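Local coordinates for putative hydrolase (Shewanella frigidimarina, PDB 3LHO), which probably acts as an iron(II)-dependent dioxygenase of the 2-oxoadipate dioxygenase/decarboxylase family, with nickel occupying the metal site in this crystal, at residues 163-171 and 232-240; 2-13 and 124-132. One frame throughout, in Å; residues are numbered along the deposited sequence. Where two conformers were deposited one is given.

Contact 2 comes first along the chain, joining residues 2-13, the start of helix 6-20, to the loop 124-132; contact 1 follows, pairing strands 165-169 and 235-239 within the seven-stranded mixed sheet. Their centres lie about 20 Å apart, yet they touch: Leu13 of contact 2 packs on Ala163 and Phe166 of contact 1. Helix 6-20 thus runs from the N-terminal, partly buried contact down to the sheet. Contact 1 carries two of the three protein ligands of the nickel ion, whereas contact 2 joins peripheral parts of the fold.

Contact 1. Residues 163-171 and 232-240; sequences ANHFTVSIN and CFYEFARRY. With NI (nickel (II) ion), chain B.
Phe233 places its CE1 over one face of the His165 imidazole, 3.5 Å from His165 CG; the side chains run side by side, an oblique pair with planes 35° apart. A water over the centre of one face of the Phe233 ring bridges Asn164 O and Phe233 N. At the imidazole edge, in its plane, lie Thr167 OG1, a nickel-bound water and Asn164 OD1, whose lone pair accepts from His165 ND1 (2.8 Å); this fixes the ring's rotation and presents His165 NE2 to the nickel ion at 2.1 Å. Glu235 OE1 binds the same ion at 2.2 Å. Thr167 keeps OG1 anti to the carbonyl carbon (chi1 -58°), which brings the hydroxyl to donate to Glu235 OE1 (2.7 Å), on its anti side and 33° out of the carboxylate plane, so a second-shell group positions the metal ligand. His41 and three waters complete the site, consistent with this family's expected iron centre.

Parallel pairing follows: Val168 N donates a hydrogen bond to Glu235 O, and Val168 O accepts one from Ala237 N. On the face opposite Thr167 and Glu235, Val168 CG2 packs 3.6 Å from Tyr234 CZ. Beyond the strand, Asn171 grips the Arg239 backbone twice, OD1 accepting from Arg239 N (2.8 Å) and ND2 donating to Arg239 O (2.7 Å). A leucine here would probably leave Arg239 N and O without these mates and let the segment ends past Ile170 drift apart.

Strand 165-169 lies antiparallel to strand 39-47 and strand 235-239 to strand 208-212, while helix 6-20 packs on Ala163, Cys232 and Tyr234.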
loop_
_atom_site.group_PDB
_atom_site.type_symbol
_atom_site.label_atom_id
_atom_site.label_comp_id
_atom_site.label_asym_id
_atom_site.label_seq_id
_atom_site.Cartn_x
_atom_site.Cartn_y
_atom_site.Cartn_z
ATOM N N ALA A 163 -2.483 0.135 -5.737
ATOM C CA ALA A 163 -1.581 -0.234 -4.576
ATOM C C ALA A 163 -0.976 1.021 -4.004
ATOM O O ALA A 163 -0.533 1.892 -4.747
ATOM C CB ALA A 163 -0.459 -1.219 -5.010
ATOM N N ASN A 164 -0.975 1.148 -2.672
ATOM C CA ASN A 164 -0.269 2.239 -2.038
ATOM C C ASN A 164 1.229 1.981 -2.028
ATOM O O ASN A 164 2.009 2.899 -2.256
ATOM C CB ASN A 164 -0.754 2.468 -0.607
ATOM C CG ASN A 164 0.040 3.587 0.131
ATOM O OD1 ASN A 164 0.962 3.299 0.879
ATOM N ND2 ASN A 164 -0.316 4.855 -0.103
ATOM N N HIS A 165 1.621 0.733 -1.767
ATOM C CA HIS A 165 3.038 0.322 -1.956
ATOM C C HIS A 165 3.202 -1.179 -2.048
ATOM O O HIS A 165 2.339 -1.940 -1.590
ATOM C CB HIS A 165 3.969 0.908 -0.866
ATOM C CG HIS A 165 3.638 0.501 0.535
ATOM N ND1 HIS A 165 2.779 1.214 1.344
ATOM C CD2 HIS A 165 4.147 -0.486 1.314
ATOM C CE1 HIS A 165 2.719 0.651 2.533
ATOM N NE2 HIS A 165 3.533 -0.400 2.543
ATOM N N PHE A 166 4.291 -1.583 -2.707
ATOM C CA PHE A 166 4.888 -2.907 -2.553
ATOM C C PHE A 166 6.087 -2.806 -1.631
ATOM O O PHE A 166 6.772 -1.776 -1.628
ATOM C CB PHE A 166 5.376 -3.403 -3.878
ATOM C CG PHE A 166 4.297 -3.939 -4.721
ATOM C CD1 PHE A 166 3.337 -3.089 -5.249
ATOM C CD2 PHE A 166 4.244 -5.305 -5.015
ATOM C CE1 PHE A 166 2.323 -3.596 -6.066
ATOM C CE2 PHE A 166 3.245 -5.797 -5.871
ATOM C CZ PHE A 166 2.268 -4.953 -6.329
ATOM N N THR A 167 6.341 -3.886 -0.891
ATOM C CA THR A 167 7.474 -3.989 0.002
ATOM C C THR A 167 8.310 -5.235 -0.265
ATOM O O THR A 167 7.795 -6.357 -0.174
ATOM C CB THR A 167 7.017 -4.014 1.461
ATOM O OG1 THR A 167 6.253 -2.831 1.736
ATOM C CG2 THR A 167 8.268 -4.082 2.385
ATOM N N VAL A 168 9.585 -5.023 -0.603
ATOM C CA VAL A 168 10.551 -6.081 -0.820
ATOM C C VAL A 168 10.909 -6.808 0.445
ATOM O O VAL A 168 11.096 -6.180 1.490
ATOM C CB VAL A 168 11.824 -5.519 -1.495
ATOM C CG1 VAL A 168 12.883 -6.605 -1.657
ATOM C CG2 VAL A 168 11.429 -4.908 -2.878
ATOM N N SER A 169 10.975 -8.141 0.369
ATOM C CA SER A 169 11.391 -8.932 1.480
ATOM C C SER A 169 12.911 -9.003 1.447
ATOM O O SER A 169 13.494 -9.681 0.567
ATOM C CB SER A 169 10.836 -10.362 1.386
ATOM O OG SER A 169 11.423 -11.169 2.393
ATOM N N ILE A 170 13.527 -8.331 2.421
ATOM C CA ILE A 170 14.982 -8.356 2.576
ATOM C C ILE A 170 15.404 -9.783 2.966
ATOM O O ILE A 170 16.395 -10.291 2.447
ATOM C CB ILE A 170 15.477 -7.315 3.620
ATOM C CG1 ILE A 170 15.217 -5.884 3.099
ATOM C CG2 ILE A 170 16.973 -7.506 3.912
ATOM C CD1 ILE A 170 15.421 -4.802 4.155
ATOM N N ASN A 171 14.633 -10.416 3.851
ATOM C CA ASN A 171 14.850 -11.819 4.230
ATOM C C ASN A 171 15.159 -12.673 3.007
ATOM O O ASN A 171 16.103 -13.446 3.005
ATOM C CB ASN A 171 13.650 -12.422 4.959
ATOM C CG ASN A 171 13.278 -11.660 6.250
ATOM O OD1 ASN A 171 12.993 -10.443 6.230
ATOM N ND2 ASN A 171 13.241 -12.381 7.359
ATOM N N CYS A 232 3.555 7.250 -4.790
ATOM C CA CYS A 232 3.920 6.156 -3.862
ATOM C C CYS A 232 5.417 6.055 -3.672
ATOM O O CYS A 232 6.194 6.410 -4.571
ATOM C CB CYS A 232 3.505 4.812 -4.454
ATOM S SG CYS A 232 1.784 4.695 -5.022
ATOM N N PHE A 233 5.815 5.541 -2.511
ATOM C CA PHE A 233 7.135 5.002 -2.303
ATOM C C PHE A 233 7.162 3.466 -2.530
ATOM O O PHE A 233 6.114 2.826 -2.633
ATOM C CB PHE A 233 7.641 5.319 -0.884
ATOM C CG PHE A 233 6.719 4.898 0.222
ATOM C CD1 PHE A 233 6.600 3.553 0.573
ATOM C CD2 PHE A 233 5.988 5.835 0.933
ATOM C CE1 PHE A 233 5.740 3.144 1.599
ATOM C CE2 PHE A 233 5.148 5.456 1.964
ATOM C CZ PHE A 233 5.024 4.089 2.300
ATOM N N TYR A 234 8.391 2.940 -2.632
ATOM C CA TYR A 234 8.721 1.513 -2.622
ATOM C C TYR A 234 9.418 1.268 -1.278
ATOM O O TYR A 234 10.297 2.027 -0.886
ATOM C CB TYR A 234 9.687 1.264 -3.762
ATOM C CG TYR A 234 9.910 -0.140 -4.293
ATOM C CD1 TYR A 234 8.886 -1.106 -4.340
ATOM C CD2 TYR A 234 11.154 -0.482 -4.840
ATOM C CE1 TYR A 234 9.129 -2.388 -4.876
ATOM C CE2 TYR A 234 11.380 -1.738 -5.391
ATOM C CZ TYR A 234 10.359 -2.676 -5.429
ATOM O OH TYR A 234 10.611 -3.913 -5.976
ATOM N N GLU A 235 9.021 0.202 -0.603
ATOM C CA GLU A 235 9.420 -0.106 0.759
ATOM C C GLU A 235 10.239 -1.413 0.821
ATOM O O GLU A 235 10.200 -2.212 -0.113
ATOM C CB GLU A 235 8.166 -0.234 1.595
ATOM C CG GLU A 235 8.354 -0.242 3.120
ATOM C CD GLU A 235 7.001 -0.154 3.850
ATOM O OE1 GLU A 235 6.297 -1.193 3.910
ATOM O OE2 GLU A 235 6.630 0.944 4.354
ATOM N N PHE A 236 10.984 -1.581 1.922
ATOM C CA PHE A 236 11.897 -2.721 2.156
ATOM C C PHE A 236 11.704 -3.144 3.586
ATOM O O PHE A 236 11.650 -2.314 4.468
ATOM C CB PHE A 236 13.350 -2.300 1.855
ATOM C CG PHE A 236 13.479 -1.602 0.525
ATOM C CD1 PHE A 236 13.694 -2.324 -0.626
ATOM C CD2 PHE A 236 13.287 -0.230 0.415
ATOM C CE1 PHE A 236 13.723 -1.684 -1.863
ATOM C CE2 PHE A 236 13.330 0.407 -0.831
ATOM C CZ PHE A 236 13.532 -0.322 -1.954
ATOM N N ALA A 237 11.553 -4.441 3.835
ATOM C CA ALA A 237 11.328 -4.916 5.200
ATOM C C ALA A 237 12.169 -6.156 5.494
ATOM O O ALA A 237 12.224 -7.092 4.688
ATOM C CB ALA A 237 9.816 -5.244 5.421
ATOM N N ARG A 238 12.820 -6.149 6.656
ATOM C CA ARG A 238 13.413 -7.329 7.216
ATOM C C ARG A 238 12.626 -7.742 8.455
ATOM O O ARG A 238 12.486 -6.957 9.369
ATOM C CB ARG A 238 14.871 -7.086 7.596
ATOM C CG ARG A 238 15.557 -8.334 8.162
ATOM C CD ARG A 238 17.066 -8.205 8.255
ATOM N NE ARG A 238 17.639 -9.319 9.028
ATOM C CZ ARG A 238 18.899 -9.388 9.459
ATOM N NH1 ARG A 238 19.769 -8.421 9.220
ATOM N NH2 ARG A 238 19.296 -10.450 10.133
ATOM N N ARG A 239 12.158 -8.990 8.485
ATOM C CA ARG A 239 11.530 -9.540 9.676
ATOM C C ARG A 239 12.420 -10.512 10.429
ATOM O O ARG A 239 13.244 -11.212 9.829
ATOM C CB ARG A 239 10.237 -10.253 9.304
ATOM C CG ARG A 239 9.193 -9.344 8.711
ATOM C CD ARG A 239 7.997 -10.175 8.206
ATOM N NE ARG A 239 7.047 -9.243 7.638
ATOM C CZ ARG A 239 6.287 -8.414 8.350
ATOM N NH1 ARG A 239 6.281 -8.430 9.690
ATOM N NH2 ARG A 239 5.537 -7.555 7.712
ATOM N N TYR A 240 12.220 -10.554 11.749
ATOM C CA TYR A 240 12.968 -11.421 12.632
ATOM C C TYR A 240 12.100 -12.454 13.326
ATOM O O TYR A 240 10.872 -12.269 13.455
ATOM C CB TYR A 240 13.711 -10.584 13.660
ATOM C CG TYR A 240 14.787 -9.704 13.073
ATOM C CD1 TYR A 240 14.473 -8.503 12.444
ATOM C CD2 TYR A 240 16.129 -10.042 13.187
ATOM C CE1 TYR A 240 15.464 -7.695 11.921
ATOM C CE2 TYR A 240 17.110 -9.241 12.678
ATOM C CZ TYR A 240 16.791 -8.068 12.051
ATOM O OH TYR A 240 17.792 -7.262 11.550
HETATM NI NI NI B . 4.184 -1.304 4.353
HETATM O O HOH W 1 3.428 4.789 -0.960
HETATM O O HOH W 2 4.290 0.784 5.565
HETATM O O HOH W 3 4.571 -1.690 6.315
HETATM O O HOH W 4 2.200 -1.322 5.506
#

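Contact 2. Residues 2-13 and 124-132; sequences MHTDVNALFAAL and TTADNFIYS. With SO4 (sulfate ion), chain E.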
loop_
_atom_site.group_PDB
_atom_site.type_symbol
_atom_site.label_atom_id
_atom_site.label_comp_id
_atom_site.label_asym_id
_atom_site.label_seq_id
_atom_site.Cartn_x
_atom_site.Cartn_y
_atom_site.Cartn_z
HETATM N N MSE A 2 -13.666 -11.793 -10.542
HETATM C CA MSE A 2 -12.336 -11.575 -9.962
HETATM C C MSE A 2 -11.266 -12.494 -10.540
HETATM O O MSE A 2 -11.579 -13.569 -11.099
HETATM C CB MSE A 2 -12.405 -11.805 -8.461
HETATM C CG MSE A 2 -13.650 -11.198 -7.839
HETATM SE SE MSE A 2 -13.468 -11.086 -5.924
HETATM C CE MSE A 2 -13.933 -12.846 -5.415
ATOM N N HIS A 3 -10.001 -12.089 -10.384
ATOM C CA HIS A 3 -8.870 -12.945 -10.770
ATOM C C HIS A 3 -9.019 -14.318 -10.086
ATOM O O HIS A 3 -9.451 -14.400 -8.919
ATOM C CB HIS A 3 -7.503 -12.303 -10.386
ATOM C CG HIS A 3 -7.087 -11.175 -11.285
ATOM N ND1 HIS A 3 -6.381 -11.372 -12.456
ATOM C CD2 HIS A 3 -7.282 -9.835 -11.183
ATOM C CE1 HIS A 3 -6.158 -10.202 -13.035
ATOM N NE2 HIS A 3 -6.707 -9.257 -12.291
ATOM N N THR A 4 -8.667 -15.370 -10.819
ATOM C CA THR A 4 -8.596 -16.735 -10.279
ATOM C C THR A 4 -7.139 -17.167 -9.954
ATOM O O THR A 4 -6.909 -18.147 -9.245
ATOM C CB THR A 4 -9.224 -17.724 -11.257
ATOM O OG1 THR A 4 -8.550 -17.627 -12.518
ATOM C CG2 THR A 4 -10.735 -17.404 -11.468
ATOM N N ASP A 5 -6.166 -16.419 -10.454
ATOM C CA ASP A 5 -4.756 -16.736 -10.241
ATOM C C ASP A 5 -4.021 -15.588 -9.528
ATOM O O ASP A 5 -4.048 -14.434 -9.972
ATOM C CB ASP A 5 -4.100 -17.027 -11.578
ATOM C CG ASP A 5 -2.658 -17.437 -11.431
ATOM O OD1 ASP A 5 -1.842 -16.539 -11.258
ATOM O OD2 ASP A 5 -2.345 -18.645 -11.487
ATOM N N VAL A 6 -3.388 -15.950 -8.407
ATOM C CA VAL A 6 -2.697 -15.035 -7.505
ATOM C C VAL A 6 -1.553 -14.341 -8.222
ATOM O O VAL A 6 -1.407 -13.136 -8.090
ATOM C CB VAL A 6 -2.241 -15.753 -6.228
ATOM C CG1 VAL A 6 -1.257 -16.888 -6.529
ATOM C CG2 VAL A 6 -1.675 -14.755 -5.217
ATOM N N ASN A 7 -0.826 -15.068 -9.081
ATOM C CA ASN A 7 0.263 -14.432 -9.807
ATOM C C ASN A 7 -0.243 -13.383 -10.761
ATOM O O ASN A 7 0.327 -12.318 -10.828
ATOM C CB ASN A 7 1.163 -15.456 -10.504
ATOM C CG ASN A 7 1.915 -16.288 -9.520
ATOM O OD1 ASN A 7 2.526 -15.770 -8.584
ATOM N ND2 ASN A 7 1.838 -17.600 -9.681
ATOM N N ALA A 8 -1.328 -13.677 -11.479
ATOM C CA ALA A 8 -1.928 -12.722 -12.388
ATOM C C ALA A 8 -2.407 -11.450 -11.677
ATOM O O ALA A 8 -2.270 -10.359 -12.215
ATOM C CB ALA A 8 -3.090 -13.373 -13.153
ATOM N N LEU A 9 -2.968 -11.588 -10.465
ATOM C CA LEU A 9 -3.451 -10.430 -9.706
ATOM C C LEU A 9 -2.324 -9.482 -9.328
ATOM O O LEU A 9 -2.394 -8.284 -9.594
ATOM C CB LEU A 9 -4.230 -10.868 -8.448
ATOM C CG LEU A 9 -4.741 -9.798 -7.484
ATOM C CD1 LEU A 9 -5.560 -8.719 -8.225
ATOM C CD2 LEU A 9 -5.564 -10.429 -6.393
ATOM N N PHE A 10 -1.269 -10.021 -8.726
ATOM C CA PHE A 10 -0.112 -9.211 -8.412
ATOM C C PHE A 10 0.629 -8.654 -9.637
ATOM O O PHE A 10 1.060 -7.510 -9.587
ATOM C CB PHE A 10 0.814 -9.956 -7.464
ATOM C CG PHE A 10 0.235 -10.109 -6.086
ATOM C CD1 PHE A 10 0.029 -9.006 -5.295
ATOM C CD2 PHE A 10 -0.151 -11.361 -5.596
ATOM C CE1 PHE A 10 -0.507 -9.142 -4.026
ATOM C CE2 PHE A 10 -0.661 -11.497 -4.324
ATOM C CZ PHE A 10 -0.856 -10.392 -3.540
ATOM N N ALA A 11 0.703 -9.418 -10.730
ATOM C CA ALA A 11 1.249 -8.881 -11.977
ATOM C C ALA A 11 0.489 -7.613 -12.382
ATOM O O ALA A 11 1.096 -6.623 -12.724
ATOM C CB ALA A 11 1.230 -9.924 -13.147
ATOM N N ALA A 12 -0.840 -7.669 -12.361
ATOM C CA ALA A 12 -1.669 -6.567 -12.814
ATOM C C ALA A 12 -1.587 -5.386 -11.844
ATOM O O ALA A 12 -1.512 -4.204 -12.263
ATOM C CB ALA A 12 -3.129 -7.049 -13.011
ATOM N N LEU A 13 -1.534 -5.685 -10.549
ATOM C CA LEU A 13 -1.389 -4.645 -9.562
ATOM C C LEU A 13 -0.046 -3.917 -9.690
ATOM O O LEU A 13 0.031 -2.693 -9.552
ATOM C CB LEU A 13 -1.539 -5.220 -8.136
ATOM C CG LEU A 13 -1.746 -4.264 -6.971
ATOM C CD1 LEU A 13 -3.171 -3.621 -6.933
ATOM C CD2 LEU A 13 -1.465 -4.983 -5.634
ATOM N N THR A 124 -17.013 -3.167 -8.100
ATOM C CA THR A 124 -16.306 -3.644 -6.921
ATOM C C THR A 124 -16.079 -5.149 -6.959
ATOM O O THR A 124 -15.270 -5.663 -6.175
ATOM C CB THR A 124 -17.011 -3.286 -5.609
ATOM O OG1 THR A 124 -18.271 -3.945 -5.560
ATOM C CG2 THR A 124 -17.212 -1.770 -5.460
ATOM N N THR A 125 -16.771 -5.843 -7.870
ATOM C CA THR A 125 -16.560 -7.274 -8.046
ATOM C C THR A 125 -15.827 -7.640 -9.357
ATOM O O THR A 125 -15.627 -8.826 -9.652
ATOM C CB THR A 125 -17.884 -8.065 -7.940
ATOM O OG1 THR A 125 -17.565 -9.463 -7.944
ATOM C CG2 THR A 125 -18.944 -7.689 -9.107
ATOM N N ALA A 126 -15.382 -6.636 -10.115
ATOM C CA ALA A 126 -14.649 -6.882 -11.363
ATOM C C ALA A 126 -13.205 -7.155 -10.989
ATOM O O ALA A 126 -12.733 -6.713 -9.928
ATOM C CB ALA A 126 -14.720 -5.659 -12.313
ATOM N N ASP A 127 -12.496 -7.836 -11.884
ATOM C CA ASP A 127 -11.132 -8.258 -11.578
ATOM C C ASP A 127 -10.159 -7.134 -11.375
ATOM O O ASP A 127 -9.122 -7.355 -10.762
ATOM C CB ASP A 127 -10.556 -9.244 -12.623
ATOM C CG ASP A 127 -10.465 -8.665 -14.052
ATOM O OD1 ASP A 127 -10.980 -7.568 -14.368
ATOM O OD2 ASP A 127 -9.860 -9.351 -14.882
ATOM N N ASN A 128 -10.437 -5.961 -11.944
ATOM C CA ASN A 128 -9.503 -4.865 -11.888
ATOM C C ASN A 128 -9.781 -3.931 -10.752
ATOM O O ASN A 128 -9.133 -2.873 -10.680
ATOM C CB ASN A 128 -9.465 -4.074 -13.211
ATOM C CG ASN A 128 -10.742 -3.300 -13.467
ATOM O OD1 ASN A 128 -11.821 -3.733 -13.089
ATOM N ND2 ASN A 128 -10.615 -2.129 -14.058
ATOM N N PHE A 129 -10.718 -4.277 -9.856
ATOM C CA PHE A 129 -11.133 -3.275 -8.876
ATOM C C PHE A 129 -9.989 -2.721 -8.012
ATOM O O PHE A 129 -9.923 -1.509 -7.772
ATOM C CB PHE A 129 -12.273 -3.755 -7.969
ATOM C CG PHE A 129 -12.670 -2.698 -6.909
ATOM C CD1 PHE A 129 -13.213 -1.479 -7.317
ATOM C CD2 PHE A 129 -12.414 -2.889 -5.567
ATOM C CE1 PHE A 129 -13.537 -0.522 -6.451
ATOM C CE2 PHE A 129 -12.749 -1.928 -4.665
ATOM C CZ PHE A 129 -13.290 -0.726 -5.083
ATOM N N ILE A 130 -9.085 -3.565 -7.526
ATOM C CA ILE A 130 -8.064 -3.051 -6.606
ATOM C C ILE A 130 -6.978 -2.203 -7.331
ATOM O O ILE A 130 -6.165 -1.576 -6.698
ATOM C CB ILE A 130 -7.435 -4.170 -5.738
ATOM C CG1 ILE A 130 -6.590 -5.099 -6.581
ATOM C CG2 ILE A 130 -8.531 -4.957 -4.866
ATOM C CD1 ILE A 130 -5.729 -6.063 -5.720
ATOM N N TYR A 131 -6.977 -2.215 -8.666
ATOM C CA TYR A 131 -6.129 -1.304 -9.451
ATOM C C TYR A 131 -6.930 -0.487 -10.477
ATOM O O TYR A 131 -6.406 -0.127 -11.539
ATOM C CB TYR A 131 -4.955 -2.047 -10.113
ATOM C CG TYR A 131 -5.350 -3.255 -10.966
ATOM C CD1 TYR A 131 -5.534 -4.517 -10.371
ATOM C CD2 TYR A 131 -5.580 -3.122 -12.355
ATOM C CE1 TYR A 131 -5.919 -5.600 -11.103
ATOM C CE2 TYR A 131 -5.979 -4.241 -13.126
ATOM C CZ TYR A 131 -6.122 -5.483 -12.466
ATOM O OH TYR A 131 -6.500 -6.593 -13.149
ATOM N N SER A 132 -8.189 -0.190 -10.138
ATOM C CA SER A 132 -9.148 0.469 -11.073
ATOM C C SER A 132 -8.975 2.011 -11.035
ATOM O O SER A 132 -9.501 2.734 -11.865
ATOM C CB SER A 132 -10.624 0.108 -10.689
ATOM O OG SER A 132 -10.922 0.465 -9.305
HETATM S S SO4 E . -6.740 -14.629 -13.780
HETATM O O1 SO4 E . -5.804 -15.478 -14.516
HETATM O O2 SO4 E . -6.482 -14.753 -12.357
HETATM O O3 SO4 E . -6.546 -13.233 -14.189
HETATM O O4 SO4 E . -8.118 -15.055 -14.015
HETATM O O HOH W 5 -9.627 -9.823 -8.575
#
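Ile130 pushes its CD1 methyl between Leu9 and Leu13 of helix 6-20, a loop side chain set into the hollow between two leucines one turn apart on the N-capped helix. Ile130 CD1 lies 3.7 Å from Leu9 CD1 and equally far from Leu13 CD1, and each leucine crosses it at about a right angle. Both leucines hold CG anti to the backbone N (chi1 176° in Leu9), which brings their CD1 methyls up against Ile130. Phe61 of helix 54-62 touches both Leu9 and Ile130.

Beside this apolar fit, the small Ala12 is the bump that meets the Tyr131 ring: Ala12 CB comes within 3.4 Å of Tyr131 CZ, while Asn128 CA lies over one face of the ring and Ala12 O over the other. Leu9 CD1 reaches the ring's edge.

His3 fills a slot of its own. Leu9 CA lies over the centre of one face of its imidazole, and Asp127 OD2 hangs over the rim of the opposite face. The edge is polar: His3 NE2 and Tyr131 OH share a nearly straight hydrogen bond of 2.8 Å, in the planes of both rings, with either partner as possible donor, and ND1 donates to a sulfate ion. In this crystal the anion and the carboxylate of Asp127, close but not in contact, may favour a positive charge on the ring.

Further out, Met2, present as selenomethionine, rests its CG 3.6 Å from Thr125 O, and a water accepts from His3 N and donates weakly to Asp127 O, linking the two segments. The sulfate, probably from the crystallisation liquor, also accepts from Asp5 N, just ahead of the first helical turn. Asp5 is itself the N-cap, its OD1 using the anti lone pair to accept from Ala8 N at 2.9 Å.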